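Local atomic coordinates of aerobactin synthase IucA (Klebsiella pneumoniae subsp. pneumoniae, PDB entry 5JM8), a protein that probably catalyses an ATP-dependent ligation step in the assembly of the siderophore aerobactin, as a member of the NIS synthetase family. Residues 202-207 and 273-278; 323-328 and 350-355; 428-433 and 443-448. All coordinates share one frame; numbering follows the deposited sequence.

Overall arrangement
The three contacts follow one another in series along the chain, from helix 198-209 to the hairpin 431-435/440-445. Contacts 1 and 2 belong to the IucA/IucC part of the chain and contact 3 to the FhuF-like part. The centres of contacts 1 and 2 are about 12 Å apart. Those of 2 and 3 are about 11 Å apart, and those of 1 and 3 about 20 Å. Asn351 of contact 2 hydrogen-bonds to Ser273 and Arg274 of contact 1. Strand 322-324 of contact 2 pairs with strand 440-445 of contact 3 in a mixed sheet. Contacts 1 and 3 meet at the ATP, where Lys278 forms a salt bridge with Asp447. Both parts of the sequence therefore build the nucleotide site.

Contact 1 of 3, residues 202-207 and 273-278; sequences LTRFAA and SRDMIK. With ATP (adenosine-5'-triphosphate), chain I.
Asp275 OD2 is the best-held polar atom, gripped three ways: by Arg204, by a water and by Arg201, the residue just before 202-207. The setting is helix-on-sheet packing within the IucA/IucC family region. Helix 198-209 lies across strand 275-284, and the short segments cross at -102°. Arg204 has CG anti to the backbone N, and a bend at chi3 (74°) turns its guanidinium onto the acid. NH1 of Arg204 forms the salt bridge to Asp275 OD2 at 2.6 Å. OD2 lies in the guanidinium plane, but NH1 sits above the carboxylate plane. The water accepts from Arg204 NE at 2.8 Å and donates to Asp275 OD2, so it makes a second link. Arg274 CD covers one guanidinium face, 3.4 Å from Arg204 NH2. The positive surroundings probably keep Asp275 ionised. Phe205 meets the strand with its ring: Asp275 CB is at the edge by CD1, and Ile277 CD1 is 4.1 Å from Phe205 CZ. The helix also touches a second subunit, Ala207 on its Ala207. Lys278 extends to ATP, where Lys278 NZ donates to O2B at 2.6 Å and, very short, to O3G at 2.4 Å.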
# COMPACT_ATOMS: atom_id res chain seq x y z
N LEU A 202 16.00 22.72 -9.67
CA LEU A 202 16.27 21.79 -10.77
C LEU A 202 17.06 20.59 -10.28
O LEU A 202 16.92 19.49 -10.80
CB LEU A 202 17.03 22.51 -11.88
CG LEU A 202 16.32 23.75 -12.44
CD1 LEU A 202 17.19 24.46 -13.47
CD2 LEU A 202 14.98 23.37 -13.06
N THR A 203 17.89 20.81 -9.26
CA THR A 203 18.64 19.72 -8.64
C THR A 203 17.68 18.77 -7.94
O THR A 203 17.74 17.56 -8.15
CB THR A 203 19.67 20.25 -7.62
OG1 THR A 203 20.64 21.06 -8.29
CG2 THR A 203 20.38 19.10 -6.94
N ARG A 204 16.81 19.32 -7.11
CA ARG A 204 15.81 18.52 -6.40
C ARG A 204 14.88 17.83 -7.37
O ARG A 204 14.63 16.63 -7.27
CB ARG A 204 14.99 19.39 -5.44
CG ARG A 204 14.12 18.59 -4.48
CD ARG A 204 13.20 19.48 -3.66
NE ARG A 204 12.10 20.01 -4.45
CZ ARG A 204 11.21 20.90 -3.99
NH1 ARG A 204 10.23 21.33 -4.78
NH2 ARG A 204 11.31 21.36 -2.75
N PHE A 205 14.36 18.60 -8.33
CA PHE A 205 13.40 18.09 -9.30
C PHE A 205 14.01 16.96 -10.12
O PHE A 205 13.39 15.92 -10.32
CB PHE A 205 12.93 19.22 -10.22
CG PHE A 205 11.85 18.80 -11.18
CD1 PHE A 205 10.51 18.86 -10.82
CD2 PHE A 205 12.17 18.36 -12.46
CE1 PHE A 205 9.52 18.49 -11.70
CE2 PHE A 205 11.18 17.98 -13.34
CZ PHE A 205 9.85 18.04 -12.97
N ALA A 206 15.24 17.17 -10.60
CA ALA A 206 15.93 16.16 -11.39
C ALA A 206 16.26 14.93 -10.55
O ALA A 206 16.25 13.81 -11.05
CB ALA A 206 17.19 16.74 -11.99
N ALA A 207 16.54 15.16 -9.27
CA ALA A 207 16.93 14.08 -8.38
C ALA A 207 15.77 13.14 -8.07
O ALA A 207 15.95 11.93 -8.02
CB ALA A 207 17.49 14.65 -7.09
N SER A 273 6.43 13.06 -7.35
CA SER A 273 7.12 14.34 -7.49
C SER A 273 6.54 15.40 -6.57
O SER A 273 5.33 15.63 -6.55
CB SER A 273 7.06 14.82 -8.94
OG SER A 273 7.60 16.13 -9.05
N ARG A 274 7.42 16.06 -5.83
CA ARG A 274 7.04 17.14 -4.95
C ARG A 274 6.46 18.31 -5.75
O ARG A 274 5.71 19.13 -5.22
CB ARG A 274 8.25 17.60 -4.14
CG ARG A 274 7.95 18.60 -3.04
CD ARG A 274 9.16 18.77 -2.14
NE ARG A 274 9.55 17.52 -1.49
CZ ARG A 274 9.00 17.06 -0.36
NH1 ARG A 274 8.04 17.74 0.25
NH2 ARG A 274 9.42 15.91 0.15
N ASP A 275 6.81 18.36 -7.03
CA ASP A 275 6.36 19.42 -7.92
C ASP A 275 5.64 18.87 -9.14
O ASP A 275 6.02 17.84 -9.70
CB ASP A 275 7.55 20.26 -8.38
CG ASP A 275 8.14 21.10 -7.27
OD1 ASP A 275 7.37 21.62 -6.43
OD2 ASP A 275 9.38 21.23 -7.22
N MET A 276 4.58 19.57 -9.55
CA MET A 276 4.01 19.39 -10.87
C MET A 276 4.75 20.34 -11.80
O MET A 276 5.45 21.25 -11.34
CB MET A 276 2.51 19.69 -10.88
CG MET A 276 1.68 18.78 -10.01
SD MET A 276 -0.08 19.06 -10.28
CE MET A 276 -0.79 18.15 -8.91
N ILE A 277 4.61 20.14 -13.11
CA ILE A 277 5.26 21.01 -14.07
C ILE A 277 4.28 21.41 -15.18
O ILE A 277 3.54 20.58 -15.71
CB ILE A 277 6.52 20.34 -14.66
CG1 ILE A 277 7.31 21.33 -15.51
CG2 ILE A 277 6.16 19.09 -15.44
CD1 ILE A 277 8.77 20.97 -15.66
N LYS A 278 4.27 22.70 -15.49
CA LYS A 278 3.38 23.27 -16.50
C LYS A 278 4.20 23.89 -17.62
O LYS A 278 4.79 24.96 -17.46
CB LYS A 278 2.48 24.33 -15.86
CG LYS A 278 1.55 25.04 -16.82
CD LYS A 278 0.60 25.97 -16.07
CE LYS A 278 -0.30 26.73 -17.02
NZ LYS A 278 -1.30 27.55 -16.28
PG ATP I . -3.51 24.55 -15.75
O1G ATP I . -2.61 23.35 -15.86
O2G ATP I . -4.70 24.33 -14.84
O3G ATP I . -2.78 25.84 -15.47
PB ATP I . -4.37 26.03 -18.10
O1B ATP I . -4.21 25.64 -19.55
O2B ATP I . -3.55 27.16 -17.53
O3B ATP I . -4.20 24.69 -17.21
PA ATP I . -6.87 27.30 -18.71
O1A ATP I . -5.99 28.31 -19.39
O2A ATP I . -8.00 27.76 -17.82
O3A ATP I . -5.94 26.33 -17.83
O5' ATP I . -7.50 26.29 -19.79
C5' ATP I . -8.34 25.25 -19.32
C4' ATP I . -8.26 24.01 -20.19
O4' ATP I . -9.18 23.04 -19.68
C3' ATP I . -8.63 24.27 -21.64
O3' ATP I . -7.63 23.72 -22.51
C2' ATP I . -9.97 23.58 -21.85
O2' ATP I . -10.02 22.88 -23.10
C1' ATP I . -10.08 22.60 -20.69
N9 ATP I . -11.45 22.56 -20.14
C8 ATP I . -12.21 21.45 -20.09
N7 ATP I . -13.42 21.72 -19.53
C5 ATP I . -13.43 23.02 -19.21
C6 ATP I . -14.40 23.95 -18.59
N6 ATP I . -15.61 23.48 -18.20
N1 ATP I . -14.03 25.24 -18.44
C2 ATP I . -12.83 25.69 -18.83
N3 ATP I . -11.90 24.90 -19.40
C4 ATP I . -12.14 23.58 -19.62
O HOH W 1 11.23 19.51 -7.05

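Contact 2 of 3, residues 323-328 and 350-355; sequences RVMQED and ENLLVD
Backbone bonding comes first. Glu350 N donates to Gln326 O at 3.1 Å, with an N-H...O angle of 158°. The donor stands above the carbonyl plane of Gln326. This is the one hydrogen bond between the segments. Strand 322-324 belongs to the mixed sheet and strand 345-350 to the larger antiparallel sheet, so the bond ties strand ends of two sheets together. Each segment also turns on itself. Weak bonds from Asp328 N to Gln326 O and from Leu352 N to Glu350 O close two inverse gamma turns. A type I beta turn follows from Asn351 to Val354, and Asn351 OD1 accepts a weak bond from Leu353 N, an Asx turn.

Apolar packing is carried by Leu352 and Met325. Their side chains run antiparallel to each other, with Leu352 CD1 3.8 Å from Met325 CG. The Met325 chain is extended, and its CG rests 3.5 Å from Glu350 O. Leu352 CD1 also lies over the centre of one face of the Arg323 guanidinium, while CD2 touches Arg323 NH2 at 3.8 Å. Leu390 of a third subunit packs on the same arginine.

Polar and charged side chains make up the rest. Glu350 has CG beside its backbone N and then runs extended alongside Gln326. Its OE1 comes within 3.7 Å of Gln326 CB, and the carboxylate and amide planes are nearly perpendicular. Its OE2 is 3.5 Å from Asp328 OD2, again with the planes nearly perpendicular. Asp328 OD1 forms a salt bridge with Arg201, which also holds Asp275. Two acids this close would repel if both were charged. Arg201 probably offsets this on the Asp328 side. Arg323 NH2, 4.9 Å from Glu350 OE1 and not in contact, would partly offset it on the other, so any rise in the proton affinity of Glu350 is uncertain.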
# COMPACT_ATOMS: atom_id res chain seq x y z
N ARG A 323 -6.67 25.60 0.02
CA ARG A 323 -5.28 25.74 -0.41
C ARG A 323 -5.19 26.33 -1.81
O ARG A 323 -6.11 26.17 -2.62
CB ARG A 323 -4.55 24.39 -0.40
CG ARG A 323 -4.48 23.69 0.95
CD ARG A 323 -3.78 24.52 2.02
NE ARG A 323 -2.37 24.79 1.72
CZ ARG A 323 -1.37 23.95 1.98
NH1 ARG A 323 -1.61 22.77 2.54
NH2 ARG A 323 -0.12 24.29 1.69
N VAL A 324 -4.09 27.02 -2.08
CA VAL A 324 -3.71 27.38 -3.44
C VAL A 324 -2.41 26.64 -3.76
O VAL A 324 -1.47 26.65 -2.97
CB VAL A 324 -3.52 28.91 -3.60
CG1 VAL A 324 -2.99 29.24 -4.99
CG2 VAL A 324 -4.82 29.64 -3.34
N MET A 325 -2.38 25.98 -4.92
CA MET A 325 -1.15 25.35 -5.40
C MET A 325 -0.23 26.41 -5.98
O MET A 325 -0.40 26.84 -7.12
CB MET A 325 -1.45 24.28 -6.45
CG MET A 325 -1.95 22.96 -5.87
SD MET A 325 -2.45 21.80 -7.15
CE MET A 325 -2.62 20.29 -6.20
N GLN A 326 0.75 26.83 -5.18
CA GLN A 326 1.63 27.93 -5.56
C GLN A 326 2.60 27.54 -6.65
O GLN A 326 3.28 26.52 -6.57
CB GLN A 326 2.41 28.42 -4.34
CG GLN A 326 1.55 28.99 -3.22
CD GLN A 326 0.79 30.24 -3.64
OE1 GLN A 326 1.13 30.88 -4.63
NE2 GLN A 326 -0.24 30.58 -2.88
N GLU A 327 2.66 28.38 -7.68
CA GLU A 327 3.65 28.24 -8.74
C GLU A 327 4.85 29.13 -8.43
O GLU A 327 5.03 30.18 -9.04
CB GLU A 327 3.02 28.60 -10.09
CG GLU A 327 1.80 27.76 -10.43
CD GLU A 327 1.03 28.29 -11.63
OE1 GLU A 327 1.59 29.12 -12.38
OE2 GLU A 327 -0.14 27.90 -11.80
N ASP A 328 5.65 28.69 -7.46
CA ASP A 328 6.70 29.52 -6.89
C ASP A 328 8.06 29.31 -7.55
O ASP A 328 9.10 29.56 -6.94
CB ASP A 328 6.82 29.25 -5.38
CG ASP A 328 7.06 27.79 -5.06
OD1 ASP A 328 7.41 27.02 -5.98
OD2 ASP A 328 6.90 27.40 -3.89
N GLU A 350 3.31 23.44 -6.87
CA GLU A 350 3.32 22.62 -5.66
C GLU A 350 2.39 21.43 -5.77
O GLU A 350 1.21 21.58 -6.07
CB GLU A 350 2.91 23.46 -4.45
CG GLU A 350 3.97 24.42 -3.96
CD GLU A 350 3.53 25.18 -2.72
OE1 GLU A 350 2.32 25.22 -2.44
OE2 GLU A 350 4.41 25.73 -2.02
N ASN A 351 2.93 20.23 -5.54
CA ASN A 351 2.12 19.03 -5.50
C ASN A 351 1.68 18.73 -4.08
O ASN A 351 2.29 17.93 -3.38
CB ASN A 351 2.88 17.84 -6.08
CG ASN A 351 2.02 16.59 -6.15
OD1 ASN A 351 0.79 16.66 -6.13
ND2 ASN A 351 2.67 15.43 -6.22
N LEU A 352 0.59 19.36 -3.66
CA LEU A 352 0.09 19.23 -2.30
C LEU A 352 -0.58 17.87 -2.07
O LEU A 352 -1.12 17.61 -0.99
CB LEU A 352 -0.89 20.36 -1.99
CG LEU A 352 -0.35 21.78 -2.22
CD1 LEU A 352 -1.45 22.82 -2.09
CD2 LEU A 352 0.77 22.09 -1.24
N LEU A 353 -0.53 17.01 -3.08
CA LEU A 353 -1.07 15.65 -2.99
C LEU A 353 0.04 14.60 -2.95
O LEU A 353 -0.24 13.40 -3.01
CB LEU A 353 -2.00 15.37 -4.18
CG LEU A 353 -3.24 16.25 -4.26
CD1 LEU A 353 -3.94 16.02 -5.58
CD2 LEU A 353 -4.17 15.97 -3.10
N VAL A 354 1.28 15.04 -2.85
CA VAL A 354 2.43 14.13 -2.88
C VAL A 354 2.39 13.18 -1.69
O VAL A 354 2.82 12.03 -1.79
CB VAL A 354 3.77 14.90 -2.88
CG1 VAL A 354 3.95 15.71 -1.59
CG2 VAL A 354 4.95 13.94 -3.08
N ASP A 355 1.86 13.65 -0.57
CA ASP A 355 1.85 12.87 0.66
C ASP A 355 0.56 12.06 0.85
O ASP A 355 0.47 11.23 1.76
CB ASP A 355 2.05 13.80 1.86
CG ASP A 355 3.46 14.41 1.90
OD1 ASP A 355 4.41 13.73 1.45
OD2 ASP A 355 3.60 15.55 2.38

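Contact 3 of 3, residues 428-433 and 443-448; sequences QQNILV and LIYRDC. With MG (magnesium ion), chain J; ATP (adenosine-5'-triphosphate), chain I.
Gln429 has CG anti to its backbone N and then bends at chi2 (-99°), while Asn430 keeps CG beside its backbone N (chi1 -68°). These turns bring two amide oxygens to one magnesium ion. Asn430 OD1 binds MG at 2.0 Å and Gln429 OE1 binds MG at 2.3 Å. ATP O3A is a further ligand, and Asp447 OD2 lies 2.6 Å from MG. The two amide oxygens are close to each other because they share the metal. Asp447 OD1 has its own partner in Lys278, and Gln429 NE2 is held by Thr263.

The motif is a beta hairpin whose end opens into the ATP site. Leu432 and Ile444 form an antiparallel hydrogen-bonded pair: Leu432 N to Ile444 O and Ile444 N to Leu432 O are both 3.0 Å. Arg446 N continues the ladder to Asn430 O. The Arg446 chain bends at chi3 (68°) and reaches across, so that NH2 donates to Gln429 O at 2.6 Å, nearly along the C=O axis. Leu432 CD2 covers one guanidinium face off-centre, and Glu142 takes NH1. Arg446 thus fixes the backbone of a metal-binding residue.

Leu432 and Ile444 pack on Thr361 of strand 360-363. From the other face of the hairpin, Ile431 and Leu443 meet Val409 of helix 394-420, and strand 322-324 pairs with the outer edge of 440-445.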
# COMPACT_ATOMS: atom_id res chain seq x y z
N GLN A 428 -14.17 25.46 -13.68
CA GLN A 428 -14.53 24.12 -13.27
C GLN A 428 -13.30 23.21 -13.35
O GLN A 428 -13.30 22.10 -12.83
CB GLN A 428 -15.63 23.59 -14.17
CG GLN A 428 -16.45 22.51 -13.57
CD GLN A 428 -17.53 22.03 -14.50
OE1 GLN A 428 -18.13 20.99 -14.27
NE2 GLN A 428 -17.80 22.79 -15.57
N GLN A 429 -12.26 23.70 -14.02
CA GLN A 429 -11.02 22.97 -14.20
C GLN A 429 -9.92 23.46 -13.24
O GLN A 429 -8.92 22.78 -13.04
CB GLN A 429 -10.55 23.09 -15.66
CG GLN A 429 -9.34 22.23 -16.01
CD GLN A 429 -8.03 23.00 -16.00
OE1 GLN A 429 -8.00 24.22 -15.88
NE2 GLN A 429 -6.92 22.27 -16.14
N ASN A 430 -10.12 24.65 -12.66
CA ASN A 430 -9.19 25.18 -11.66
C ASN A 430 -9.62 24.81 -10.25
O ASN A 430 -8.89 25.06 -9.29
CB ASN A 430 -9.08 26.70 -11.78
CG ASN A 430 -8.40 27.13 -13.06
OD1 ASN A 430 -7.78 26.33 -13.75
ND2 ASN A 430 -8.51 28.42 -13.38
N ILE A 431 -10.80 24.22 -10.13
CA ILE A 431 -11.34 23.82 -8.84
C ILE A 431 -11.09 22.34 -8.56
O ILE A 431 -11.67 21.47 -9.22
CB ILE A 431 -12.85 24.09 -8.76
CG1 ILE A 431 -13.10 25.60 -8.72
CG2 ILE A 431 -13.45 23.45 -7.51
CD1 ILE A 431 -14.54 25.99 -9.02
N LEU A 432 -10.25 22.06 -7.57
CA LEU A 432 -10.07 20.70 -7.07
C LEU A 432 -10.89 20.55 -5.79
O LEU A 432 -10.66 21.25 -4.80
CB LEU A 432 -8.60 20.40 -6.81
CG LEU A 432 -7.65 20.64 -7.99
CD1 LEU A 432 -6.20 20.45 -7.58
CD2 LEU A 432 -8.01 19.73 -9.16
N VAL A 433 -11.86 19.64 -5.83
CA VAL A 433 -12.74 19.42 -4.70
C VAL A 433 -12.18 18.32 -3.82
O VAL A 433 -12.22 17.14 -4.17
CB VAL A 433 -14.17 19.04 -5.15
CG1 VAL A 433 -15.07 18.78 -3.95
CG2 VAL A 433 -14.75 20.15 -6.01
N LEU A 443 -10.98 22.68 -0.37
CA LEU A 443 -10.74 23.17 -1.72
C LEU A 443 -9.25 23.34 -1.99
O LEU A 443 -8.50 23.78 -1.13
CB LEU A 443 -11.46 24.52 -1.94
CG LEU A 443 -11.08 25.31 -3.19
CD1 LEU A 443 -11.54 24.59 -4.45
CD2 LEU A 443 -11.65 26.72 -3.15
N ILE A 444 -8.84 22.98 -3.21
CA ILE A 444 -7.50 23.30 -3.68
C ILE A 444 -7.60 23.99 -5.05
O ILE A 444 -8.07 23.40 -6.02
CB ILE A 444 -6.61 22.05 -3.78
CG1 ILE A 444 -6.54 21.34 -2.43
CG2 ILE A 444 -5.21 22.44 -4.25
CD1 ILE A 444 -5.78 20.02 -2.45
N TYR A 445 -7.18 25.25 -5.10
CA TYR A 445 -7.21 26.03 -6.33
C TYR A 445 -5.92 25.85 -7.12
O TYR A 445 -4.83 25.79 -6.55
CB TYR A 445 -7.44 27.51 -6.03
CG TYR A 445 -7.38 28.37 -7.28
CD1 TYR A 445 -8.51 28.59 -8.05
CD2 TYR A 445 -6.19 28.96 -7.68
CE1 TYR A 445 -8.46 29.37 -9.19
CE2 TYR A 445 -6.12 29.74 -8.82
CZ TYR A 445 -7.26 29.94 -9.57
OH TYR A 445 -7.20 30.72 -10.70
N ARG A 446 -6.07 25.80 -8.44
CA ARG A 446 -4.97 25.58 -9.36
C ARG A 446 -5.00 26.63 -10.47
O ARG A 446 -6.06 27.17 -10.77
CB ARG A 446 -5.04 24.17 -9.93
CG ARG A 446 -4.21 23.94 -11.17
CD ARG A 446 -4.33 22.52 -11.63
NE ARG A 446 -5.67 22.21 -12.13
CZ ARG A 446 -6.14 20.97 -12.26
NH1 ARG A 446 -5.39 19.94 -11.91
NH2 ARG A 446 -7.37 20.77 -12.72
N ASP A 447 -3.83 26.89 -11.06
CA ASP A 447 -3.67 27.84 -12.17
C ASP A 447 -3.61 29.28 -11.64
O ASP A 447 -4.63 29.96 -11.54
CB ASP A 447 -4.79 27.70 -13.20
CG ASP A 447 -4.45 28.39 -14.52
OD1 ASP A 447 -3.44 29.11 -14.58
OD2 ASP A 447 -5.22 28.21 -15.49
N CYS A 448 -2.40 29.72 -11.33
CA CYS A 448 -2.18 31.06 -10.79
C CYS A 448 -2.16 32.12 -11.88
O CYS A 448 -2.10 33.31 -11.61
CB CYS A 448 -0.87 31.08 -10.00
SG CYS A 448 -0.78 29.78 -8.75
MG MG J . -6.81 26.14 -15.47
PG ATP I . -3.51 24.55 -15.75
O1G ATP I . -2.61 23.35 -15.86
O2G ATP I . -4.70 24.33 -14.84
O3G ATP I . -2.78 25.84 -15.47
PB ATP I . -4.37 26.03 -18.10
O1B ATP I . -4.21 25.64 -19.55
O2B ATP I . -3.55 27.16 -17.53
O3B ATP I . -4.20 24.69 -17.21
PA ATP I . -6.87 27.30 -18.71
O1A ATP I . -5.99 28.31 -19.39
O2A ATP I . -8.00 27.76 -17.82
O3A ATP I . -5.94 26.33 -17.83
O5' ATP I . -7.50 26.29 -19.79
C5' ATP I . -8.34 25.25 -19.32
C4' ATP I . -8.26 24.01 -20.19
O4' ATP I . -9.18 23.04 -19.68
C3' ATP I . -8.63 24.27 -21.64
O3' ATP I . -7.63 23.72 -22.51
C2' ATP I . -9.97 23.58 -21.85
O2' ATP I . -10.02 22.88 -23.10
C1' ATP I . -10.08 22.60 -20.69
N9 ATP I . -11.45 22.56 -20.14
C8 ATP I . -12.21 21.45 -20.09
N7 ATP I . -13.42 21.72 -19.53
C5 ATP I . -13.43 23.02 -19.21
C6 ATP I . -14.40 23.95 -18.59
N6 ATP I . -15.61 23.48 -18.20
N1 ATP I . -14.03 25.24 -18.44
C2 ATP I . -12.83 25.69 -18.83
N3 ATP I . -11.90 24.90 -19.40
C4 ATP I . -12.14 23.58 -19.62